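Local atomic coordinates of alpha-glucosidase ([Eubacterium] rectale, PDB entry 6PNR), a protein that probably hydrolyses alpha-linked sulfoquinovosides, glycosides of the sugar that heads the sulfolipid, as a glycoside hydrolase of family 31. Residues F463-I473 with I601-K609; E505-F516 with A639-F647. All coordinates share one frame; numbering follows the deposited sequence.

Contact 1: residues F463-I473 with I601-K609; sequences FTIHDGLASVI and IAPVYEQDK
The backbones of A470 and Y605 meet through one water molecule that three polar groups grip at once. It accepts the N-H of A470, at 2.9 Å from A470 N, and donates to Y605 O and to T464 O. A470 lies near the N-terminal end of helix 469-481, so the water joins this end of the helix to the loop carbonyls of T464 and Y605.

The side chains around this bridge pack through carbon atoms, on one another and on the peptide backbone. The ring of F463 lays one face on the E606-Q607 peptide, with Q607 N 3.8 Å above the ring plane, over its centre. Its CG sits beside the backbone N (chi1 -73°), which also brings CE2 within 3.6 Å of Q607 CB. Replacing F463 with an alanine is likely to uncover the E606-Q607 peptide and leave Q607 CB without the ring carbon it packs on.

Y605 offers a ring face to the methyl of A470, a CH-pi contact with A470 CB 4.1 Å from the Y605 centroid, while I465 CD1 comes obliquely to Y605 CE1 at 3.5 Å. Further along, I473 CD1 reaches P603 CG end-on.

W612 of strand 611-616 meets the Y605 ring edge-to-face. With no direct hydrogen bond crossing, the loop is held to the barrel helix by shape, a CH-pi contact and one shared water.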
loop_
_atom_site.group_PDB
_atom_site.type_symbol
_atom_site.label_atom_id
_atom_site.label_comp_id
_atom_site.label_asym_id
_atom_site.label_seq_id
_atom_site.Cartn_x
_atom_site.Cartn_y
_atom_site.Cartn_z
ATOM N N PHE A 463 -17.584 15.900 6.560
ATOM C CA PHE A 463 -18.559 14.866 6.894
ATOM C C PHE A 463 -18.115 13.493 6.407
ATOM O O PHE A 463 -18.965 12.624 6.170
ATOM C CB PHE A 463 -19.927 15.167 6.261
ATOM C CG PHE A 463 -20.713 16.299 6.899
ATOM C CD1 PHE A 463 -21.348 16.131 8.114
ATOM C CD2 PHE A 463 -20.885 17.501 6.228
ATOM C CE1 PHE A 463 -22.086 17.162 8.678
ATOM C CE2 PHE A 463 -21.634 18.529 6.777
ATOM C CZ PHE A 463 -22.234 18.364 7.994
ATOM N N THR A 464 -16.821 13.289 6.186
ATOM C CA THR A 464 -16.407 12.006 5.653
ATOM C C THR A 464 -16.488 10.941 6.740
ATOM O O THR A 464 -16.517 11.236 7.945
ATOM C CB THR A 464 -14.986 12.057 5.085
ATOM O OG1 THR A 464 -14.051 12.357 6.136
ATOM C CG2 THR A 464 -14.882 13.090 3.970
ATOM N N ILE A 465 -16.538 9.682 6.297
ATOM C CA ILE A 465 -16.709 8.572 7.233
ATOM C C ILE A 465 -15.429 8.347 8.033
ATOM O O ILE A 465 -15.457 8.193 9.260
ATOM C CB ILE A 465 -17.122 7.291 6.485
ATOM C CG1 ILE A 465 -18.582 7.365 6.030
ATOM C CG2 ILE A 465 -16.901 6.073 7.370
ATOM C CD1 ILE A 465 -19.558 7.601 7.161
ATOM N N HIS A 466 -14.292 8.308 7.350
ATOM C CA HIS A 466 -13.053 7.897 7.982
ATOM C C HIS A 466 -12.275 9.041 8.614
ATOM O O HIS A 466 -11.345 8.771 9.381
ATOM C CB HIS A 466 -12.168 7.158 6.971
ATOM C CG HIS A 466 -12.738 5.843 6.540
ATOM N ND1 HIS A 466 -12.819 4.758 7.386
ATOM C CD2 HIS A 466 -13.271 5.443 5.361
ATOM C CE1 HIS A 466 -13.369 3.742 6.744
ATOM N NE2 HIS A 466 -13.660 4.133 5.516
ATOM N N ASP A 467 -12.631 10.314 8.351
ATOM C CA ASP A 467 -11.937 11.366 9.086
ATOM C C ASP A 467 -12.805 12.579 9.418
ATOM O O ASP A 467 -12.254 13.632 9.760
ATOM C CB ASP A 467 -10.690 11.853 8.318
ATOM C CG ASP A 467 -9.649 12.478 9.235
ATOM O OD1 ASP A 467 -9.676 12.195 10.462
ATOM O OD2 ASP A 467 -8.796 13.250 8.730
ATOM N N GLY A 468 -14.130 12.470 9.356
ATOM C CA GLY A 468 -14.978 13.587 9.711
ATOM C C GLY A 468 -15.800 13.326 10.954
ATOM O O GLY A 468 -15.403 12.537 11.817
ATOM N N LEU A 469 -16.977 13.959 11.017
ATOM C CA LEU A 469 -17.804 13.946 12.215
ATOM C C LEU A 469 -18.102 12.524 12.679
ATOM O O LEU A 469 -18.011 12.218 13.871
ATOM C CB LEU A 469 -19.098 14.734 11.943
ATOM C CG LEU A 469 -20.086 15.112 13.060
ATOM C CD1 LEU A 469 -20.925 16.303 12.604
ATOM C CD2 LEU A 469 -21.010 13.961 13.464
ATOM N N ALA A 470 -18.415 11.628 11.745
ATOM C CA ALA A 470 -18.849 10.290 12.129
ATOM C C ALA A 470 -17.759 9.520 12.876
ATOM O O ALA A 470 -18.071 8.694 13.739
ATOM C CB ALA A 470 -19.296 9.518 10.890
ATOM N N SER A 471 -16.483 9.788 12.582
ATOM C CA SER A 471 -15.411 8.999 13.184
ATOM C C SER A 471 -15.270 9.301 14.668
ATOM O O SER A 471 -14.732 8.473 15.411
ATOM C CB SER A 471 -14.078 9.229 12.440
ATOM O OG SER A 471 -13.616 10.568 12.571
ATOM N N VAL A 472 -15.774 10.454 15.106
ATOM C CA VAL A 472 -15.827 10.790 16.524
ATOM C C VAL A 472 -16.671 9.773 17.293
ATOM O O VAL A 472 -16.336 9.388 18.424
ATOM C CB VAL A 472 -16.384 12.212 16.691
ATOM C CG1 VAL A 472 -16.685 12.496 18.176
ATOM C CG2 VAL A 472 -15.429 13.243 16.060
ATOM N N ILE A 473 -17.791 9.342 16.708
ATOM C CA ILE A 473 -18.677 8.421 17.422
ATOM C C ILE A 473 -18.002 7.073 17.596
ATOM O O ILE A 473 -18.056 6.459 18.672
ATOM C CB ILE A 473 -20.017 8.263 16.685
ATOM C CG1 ILE A 473 -20.681 9.609 16.463
ATOM C CG2 ILE A 473 -20.939 7.328 17.480
ATOM C CD1 ILE A 473 -21.547 9.626 15.254
ATOM N N ILE A 601 -28.714 8.370 21.056
ATOM C CA ILE A 601 -28.292 9.455 20.179
ATOM C C ILE A 601 -27.818 8.842 18.875
ATOM O O ILE A 601 -27.008 7.908 18.885
ATOM C CB ILE A 601 -27.173 10.306 20.809
ATOM C CG1 ILE A 601 -27.477 10.595 22.293
ATOM C CG2 ILE A 601 -26.988 11.592 19.995
ATOM C CD1 ILE A 601 -28.797 11.369 22.535
ATOM N N ALA A 602 -28.328 9.368 17.761
ATOM C CA ALA A 602 -27.960 8.928 16.412
ATOM C C ALA A 602 -27.627 10.166 15.594
ATOM O O ALA A 602 -28.483 10.695 14.876
ATOM C CB ALA A 602 -29.093 8.135 15.762
ATOM N N PRO A 603 -26.396 10.670 15.689
ATOM C CA PRO A 603 -26.080 11.964 15.063
ATOM C C PRO A 603 -26.167 11.925 13.542
ATOM O O PRO A 603 -25.752 10.961 12.897
ATOM C CB PRO A 603 -24.643 12.239 15.529
ATOM C CG PRO A 603 -24.527 11.475 16.819
ATOM C CD PRO A 603 -25.313 10.205 16.567
ATOM N N VAL A 604 -26.716 12.999 12.970
ATOM C CA VAL A 604 -26.601 13.222 11.533
ATOM C C VAL A 604 -25.140 13.491 11.212
ATOM O O VAL A 604 -24.556 14.462 11.702
ATOM C CB VAL A 604 -27.493 14.386 11.081
ATOM C CG1 VAL A 604 -27.239 14.715 9.591
ATOM C CG2 VAL A 604 -28.971 14.052 11.337
ATOM N N TYR A 605 -24.536 12.625 10.402
ATOM C CA TYR A 605 -23.140 12.794 10.044
ATOM C C TYR A 605 -22.955 13.037 8.549
ATOM O O TYR A 605 -21.844 12.880 8.040
ATOM C CB TYR A 605 -22.313 11.592 10.514
ATOM C CG TYR A 605 -22.707 10.231 9.946
ATOM C CD1 TYR A 605 -22.379 9.875 8.636
ATOM C CD2 TYR A 605 -23.371 9.289 10.737
ATOM C CE1 TYR A 605 -22.720 8.624 8.114
ATOM C CE2 TYR A 605 -23.713 8.030 10.227
ATOM C CZ TYR A 605 -23.388 7.711 8.917
ATOM O OH TYR A 605 -23.718 6.472 8.419
ATOM N N GLU A 606 -24.017 13.424 7.835
ATOM C CA GLU A 606 -23.932 13.739 6.411
ATOM C C GLU A 606 -24.526 15.119 6.165
ATOM O O GLU A 606 -25.366 15.600 6.931
ATOM C CB GLU A 606 -24.668 12.698 5.551
ATOM C CG GLU A 606 -24.089 11.297 5.628
ATOM C CD GLU A 606 -25.017 10.245 5.029
ATOM O OE1 GLU A 606 -26.230 10.507 4.924
ATOM O OE2 GLU A 606 -24.531 9.158 4.664
ATOM N N GLN A 607 -24.098 15.745 5.074
ATOM C CA GLN A 607 -24.590 17.070 4.724
ATOM C C GLN A 607 -25.938 16.988 4.006
ATOM O O GLN A 607 -26.342 15.939 3.495
ATOM C CB GLN A 607 -23.581 17.806 3.837
ATOM C CG GLN A 607 -23.446 17.238 2.441
ATOM C CD GLN A 607 -22.524 18.069 1.574
ATOM O OE1 GLN A 607 -21.322 18.134 1.814
ATOM N NE2 GLN A 607 -23.085 18.715 0.566
ATOM N N ASP A 608 -26.641 18.121 3.986
ATOM C CA ASP A 608 -27.878 18.275 3.212
ATOM C C ASP A 608 -28.969 17.303 3.665
ATOM O O ASP A 608 -29.739 16.789 2.854
ATOM C CB ASP A 608 -27.623 18.117 1.709
ATOM C CG ASP A 608 -26.714 19.199 1.145
ATOM O OD1 ASP A 608 -26.665 20.309 1.724
ATOM O OD2 ASP A 608 -26.042 18.933 0.122
ATOM N N LYS A 609 -29.059 17.064 4.970
ATOM C CA LYS A 609 -30.045 16.140 5.505
ATOM C C LYS A 609 -31.188 16.902 6.154
ATOM O O LYS A 609 -30.976 17.932 6.802
ATOM C CB LYS A 609 -29.413 15.183 6.521
ATOM C CG LYS A 609 -28.626 14.073 5.858
ATOM C CD LYS A 609 -29.577 13.260 5.014
ATOM C CE LYS A 609 -28.892 12.138 4.291
ATOM N NZ LYS A 609 -29.925 11.311 3.618
HETATM O O HOH W 1 -19.180 12.355 8.996
#

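Contact 2: residues E505-F516 with A639-F647; sequences ELFLRWAEMAMF and AELGYTPAF
R509 and E512, one helical turn apart, supply the charged and hydrogen-bonded part of this contact, which fastens a helix of the family 31 barrel domain to the turn leading into strand 646-649 of the C-terminal beta domain. The guanidinium of R509 takes A639 O end-on with two nitrogens: R509 NH2 lies 2.9 Å from A639 O, nearly in line with the carbonyl, and NH1 makes a longer, more bent bond from above the carbonyl plane. NH1 also forms a salt bridge, R509 NH1 to E512 OE2 at 2.7 Å, reaching the syn side of the carboxylate. This fixes the acid's rotation so that its other oxygen, E512 OE1, receives G642 N at 2.9 Å (N-H...O 154°). G642 belongs to a type II turn from E640 to Y643, so one carboxylate oxygen holds the turn and the other holds the arginine. At the backbone of the same glutamate, T644 OG1 donates to E512 O at 2.8 Å, from well above the carbonyl plane; its chi1 of -42° turns the hydroxyl to that carbonyl.

Van der Waals contacts surround these bonds. L641 CD1 covers one face of the R509 guanidinium, toward its rim, and L641 CD2 meets L508 CD1 at 4.1 Å, the two side chains crossing at about a right angle. M515 CE and the ring edge of F516 close round T644 OG1, and F516 CZ lies 3.8 Å from A646 CB.

Helix 538-568 flanks the site, its R543 and R546 bonding to L641 O and G642 O and its L554 touching F516, which also packs on M599 and I601 of strand 599-601.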
loop_
_atom_site.group_PDB
_atom_site.type_symbol
_atom_site.label_atom_id
_atom_site.label_comp_id
_atom_site.label_asym_id
_atom_site.label_seq_id
_atom_site.Cartn_x
_atom_site.Cartn_y
_atom_site.Cartn_z
ATOM N N GLU A 505 -22.680 24.522 8.111
ATOM C CA GLU A 505 -23.514 23.357 8.381
ATOM C C GLU A 505 -22.739 22.307 9.171
ATOM O O GLU A 505 -23.280 21.681 10.094
ATOM C CB GLU A 505 -24.034 22.765 7.064
ATOM C CG GLU A 505 -24.976 21.565 7.255
ATOM C CD GLU A 505 -25.155 20.741 5.987
ATOM O OE1 GLU A 505 -24.375 20.943 5.033
ATOM O OE2 GLU A 505 -26.057 19.875 5.956
ATOM N N LEU A 506 -21.472 22.103 8.819
ATOM C CA LEU A 506 -20.637 21.149 9.550
ATOM C C LEU A 506 -20.470 21.556 11.007
ATOM O O LEU A 506 -20.583 20.722 11.912
ATOM C CB LEU A 506 -19.268 21.023 8.889
ATOM C CG LEU A 506 -18.406 20.088 9.749
ATOM C CD1 LEU A 506 -18.899 18.637 9.620
ATOM C CD2 LEU A 506 -16.966 20.230 9.430
ATOM N N PHE A 507 -20.171 22.831 11.258
ATOM C CA PHE A 507 -20.024 23.265 12.638
ATOM C C PHE A 507 -21.297 22.996 13.423
ATOM O O PHE A 507 -21.240 22.505 14.560
ATOM C CB PHE A 507 -19.653 24.752 12.716
ATOM C CG PHE A 507 -19.593 25.273 14.129
ATOM C CD1 PHE A 507 -20.751 25.693 14.783
ATOM C CD2 PHE A 507 -18.395 25.300 14.821
ATOM C CE1 PHE A 507 -20.712 26.136 16.103
ATOM C CE2 PHE A 507 -18.345 25.744 16.140
ATOM C CZ PHE A 507 -19.509 26.163 16.779
ATOM N N LEU A 508 -22.456 23.309 12.832
ATOM C CA LEU A 508 -23.713 23.172 13.560
ATOM C C LEU A 508 -24.080 21.707 13.789
ATOM O O LEU A 508 -24.548 21.350 14.876
ATOM C CB LEU A 508 -24.830 23.906 12.820
ATOM C CG LEU A 508 -24.700 25.431 12.891
ATOM C CD1 LEU A 508 -25.683 26.083 11.935
ATOM C CD2 LEU A 508 -24.912 25.916 14.321
ATOM N N ARG A 509 -23.895 20.848 12.779
ATOM C CA ARG A 509 -24.120 19.415 12.978
ATOM C C ARG A 509 -23.189 18.853 14.046
ATOM O O ARG A 509 -23.585 17.968 14.812
ATOM C CB ARG A 509 -23.926 18.636 11.671
ATOM C CG ARG A 509 -25.078 18.750 10.675
ATOM C CD ARG A 509 -26.393 18.205 11.265
ATOM N NE ARG A 509 -27.420 18.179 10.226
ATOM C CZ ARG A 509 -28.726 18.044 10.436
ATOM N NH1 ARG A 509 -29.206 17.920 11.667
ATOM N NH2 ARG A 509 -29.555 18.038 9.395
ATOM N N TRP A 510 -21.935 19.322 14.088
ATOM C CA TRP A 510 -21.017 18.851 15.126
ATOM C C TRP A 510 -21.449 19.330 16.507
ATOM O O TRP A 510 -21.375 18.576 17.484
ATOM C CB TRP A 510 -19.591 19.321 14.822
ATOM C CG TRP A 510 -18.478 18.322 15.167
ATOM C CD1 TRP A 510 -18.198 17.776 16.390
ATOM C CD2 TRP A 510 -17.474 17.823 14.265
ATOM N NE1 TRP A 510 -17.095 16.943 16.296
ATOM C CE2 TRP A 510 -16.631 16.965 15.004
ATOM C CE3 TRP A 510 -17.226 18.002 12.894
ATOM C CZ2 TRP A 510 -15.561 16.284 14.421
ATOM C CZ3 TRP A 510 -16.159 17.327 12.314
ATOM C CH2 TRP A 510 -15.338 16.478 13.081
ATOM N N ALA A 511 -21.896 20.582 16.615
ATOM C CA ALA A 511 -22.291 21.102 17.920
ATOM C C ALA A 511 -23.527 20.381 18.469
ATOM O O ALA A 511 -23.642 20.173 19.686
ATOM C CB ALA A 511 -22.525 22.606 17.822
ATOM N N GLU A 512 -24.460 19.987 17.596
ATOM C CA GLU A 512 -25.685 19.341 18.067
ATOM C C GLU A 512 -25.444 17.895 18.495
ATOM O O GLU A 512 -26.280 17.324 19.212
ATOM C CB GLU A 512 -26.785 19.412 16.992
ATOM C CG GLU A 512 -26.708 18.365 15.888
ATOM C CD GLU A 512 -27.699 18.623 14.748
ATOM O OE1 GLU A 512 -27.918 19.801 14.392
ATOM O OE2 GLU A 512 -28.259 17.646 14.206
ATOM N N MET A 513 -24.323 17.300 18.085
ATOM C CA MET A 513 -23.868 16.048 18.683
ATOM C C MET A 513 -23.161 16.303 20.005
ATOM O O MET A 513 -23.417 15.609 21.004
ATOM C CB MET A 513 -22.924 15.309 17.726
ATOM C CG MET A 513 -22.102 14.210 18.407
ATOM S SD MET A 513 -21.101 13.209 17.288
ATOM C CE MET A 513 -19.772 14.362 16.913
ATOM N N ALA A 514 -22.291 17.320 20.026
ATOM C CA ALA A 514 -21.454 17.591 21.188
ATOM C C ALA A 514 -22.274 17.921 22.429
ATOM O O ALA A 514 -21.817 17.667 23.553
ATOM C CB ALA A 514 -20.489 18.737 20.872
ATOM N N MET A 515 -23.479 18.485 22.265
ATOM C CA MET A 515 -24.275 18.773 23.452
ATOM C C MET A 515 -24.752 17.509 24.150
ATOM O O MET A 515 -25.187 17.595 25.298
ATOM C CB MET A 515 -25.467 19.678 23.119
ATOM C CG MET A 515 -26.490 19.083 22.169
ATOM S SD MET A 515 -27.741 20.328 21.739
ATOM C CE MET A 515 -28.908 19.359 20.783
ATOM N N PHE A 516 -24.667 16.347 23.502
ATOM C CA PHE A 516 -24.911 15.063 24.157
ATOM C C PHE A 516 -23.603 14.342 24.459
ATOM O O PHE A 516 -23.487 13.139 24.236
ATOM C CB PHE A 516 -25.825 14.182 23.308
ATOM C CG PHE A 516 -27.183 14.771 23.057
ATOM C CD1 PHE A 516 -28.174 14.711 24.030
ATOM C CD2 PHE A 516 -27.473 15.371 21.837
ATOM C CE1 PHE A 516 -29.428 15.248 23.799
ATOM C CE2 PHE A 516 -28.724 15.923 21.596
ATOM C CZ PHE A 516 -29.708 15.860 22.583
ATOM N N ALA A 639 -35.152 15.661 11.083
ATOM C CA ALA A 639 -33.850 15.939 11.678
ATOM C C ALA A 639 -33.253 17.185 11.026
ATOM O O ALA A 639 -32.153 17.173 10.476
ATOM C CB ALA A 639 -32.933 14.726 11.540
ATOM N N GLU A 640 -33.999 18.286 11.070
ATOM C CA GLU A 640 -33.476 19.546 10.580
ATOM C C GLU A 640 -32.314 20.003 11.463
ATOM O O GLU A 640 -32.099 19.500 12.574
ATOM C CB GLU A 640 -34.575 20.615 10.534
ATOM C CG GLU A 640 -35.845 20.214 9.767
ATOM C CD GLU A 640 -35.683 20.205 8.240
ATOM O OE1 GLU A 640 -34.658 20.694 7.703
ATOM O OE2 GLU A 640 -36.608 19.700 7.567
ATOM N N LEU A 641 -31.555 20.967 10.941
ATOM C CA LEU A 641 -30.419 21.534 11.651
ATOM C C LEU A 641 -30.848 22.012 13.028
ATOM O O LEU A 641 -31.776 22.814 13.153
ATOM C CB LEU A 641 -29.841 22.683 10.826
ATOM C CG LEU A 641 -28.330 22.891 10.795
ATOM C CD1 LEU A 641 -27.585 21.575 10.815
ATOM C CD2 LEU A 641 -27.970 23.676 9.552
ATOM N N GLY A 642 -30.197 21.482 14.064
ATOM C CA GLY A 642 -30.539 21.802 15.438
ATOM C C GLY A 642 -31.397 20.766 16.137
ATOM O O GLY A 642 -31.648 20.901 17.339
ATOM N N TYR A 643 -31.836 19.730 15.437
ATOM C CA TYR A 643 -32.758 18.747 15.997
ATOM C C TYR A 643 -32.121 17.366 15.907
ATOM O O TYR A 643 -32.543 16.515 15.117
ATOM C CB TYR A 643 -34.110 18.835 15.279
ATOM C CG TYR A 643 -34.748 20.184 15.521
ATOM C CD1 TYR A 643 -35.567 20.403 16.627
ATOM C CD2 TYR A 643 -34.489 21.258 14.678
ATOM C CE1 TYR A 643 -36.129 21.649 16.867
ATOM C CE2 TYR A 643 -35.050 22.503 14.914
ATOM C CZ TYR A 643 -35.867 22.692 16.007
ATOM O OH TYR A 643 -36.426 23.931 16.239
ATOM N N THR A 644 -31.101 17.153 16.736
ATOM C CA THR A 644 -30.387 15.884 16.774
ATOM C C THR A 644 -31.373 14.721 16.882
ATOM O O THR A 644 -32.329 14.797 17.660
ATOM C CB THR A 644 -29.445 15.850 17.985
ATOM O OG1 THR A 644 -28.801 17.119 18.122
ATOM C CG2 THR A 644 -28.398 14.753 17.836
ATOM N N PRO A 645 -31.175 13.633 16.129
ATOM C CA PRO A 645 -31.985 12.433 16.364
ATOM C C PRO A 645 -31.703 11.856 17.742
ATOM O O PRO A 645 -30.758 11.084 17.919
ATOM C CB PRO A 645 -31.548 11.492 15.235
ATOM C CG PRO A 645 -31.087 12.428 14.154
ATOM C CD PRO A 645 -30.353 13.497 14.920
ATOM N N ALA A 646 -32.504 12.246 18.731
ATOM C CA ALA A 646 -32.264 11.892 20.122
ATOM C C ALA A 646 -33.560 11.401 20.745
ATOM O O ALA A 646 -34.626 11.979 20.518
ATOM C CB ALA A 646 -31.721 13.078 20.915
ATOM N N PHE A 647 -33.456 10.332 21.530
ATOM C CA PHE A 647 -34.604 9.669 22.131
ATOM C C PHE A 647 -34.270 9.367 23.582
ATOM O O PHE A 647 -33.108 9.126 23.919
ATOM C CB PHE A 647 -34.950 8.368 21.379
ATOM C CG PHE A 647 -35.085 8.551 19.886
ATOM C CD1 PHE A 647 -33.957 8.686 19.080
ATOM C CD2 PHE A 647 -36.333 8.598 19.291
ATOM C CE1 PHE A 647 -34.071 8.884 17.719
ATOM C CE2 PHE A 647 -36.457 8.782 17.922
ATOM C CZ PHE A 647 -35.320 8.926 17.132
#

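Overall arrangement
Both contacts illustrate how a catalytic barrel domain is joined to a C-terminal beta domain through two adjoining contacts. Their centres are about 10 Å apart, and their segments alternate along the chain. Two probable hydrogen bonds connect them: D608 N to the carboxylate oxygen E505 OE2 at 2.7 Å, and the backbone pair A602 N to P645 O at 3.0 Å. M513 of contact 2 touches L469, V472 and I473, so the helices of the two contacts are packed together, while V604 of contact 1 touches R509. Neither includes a residue of the inhibitor pocket, but 463-473 follows closely in sequence after pocket residues W455 and D458.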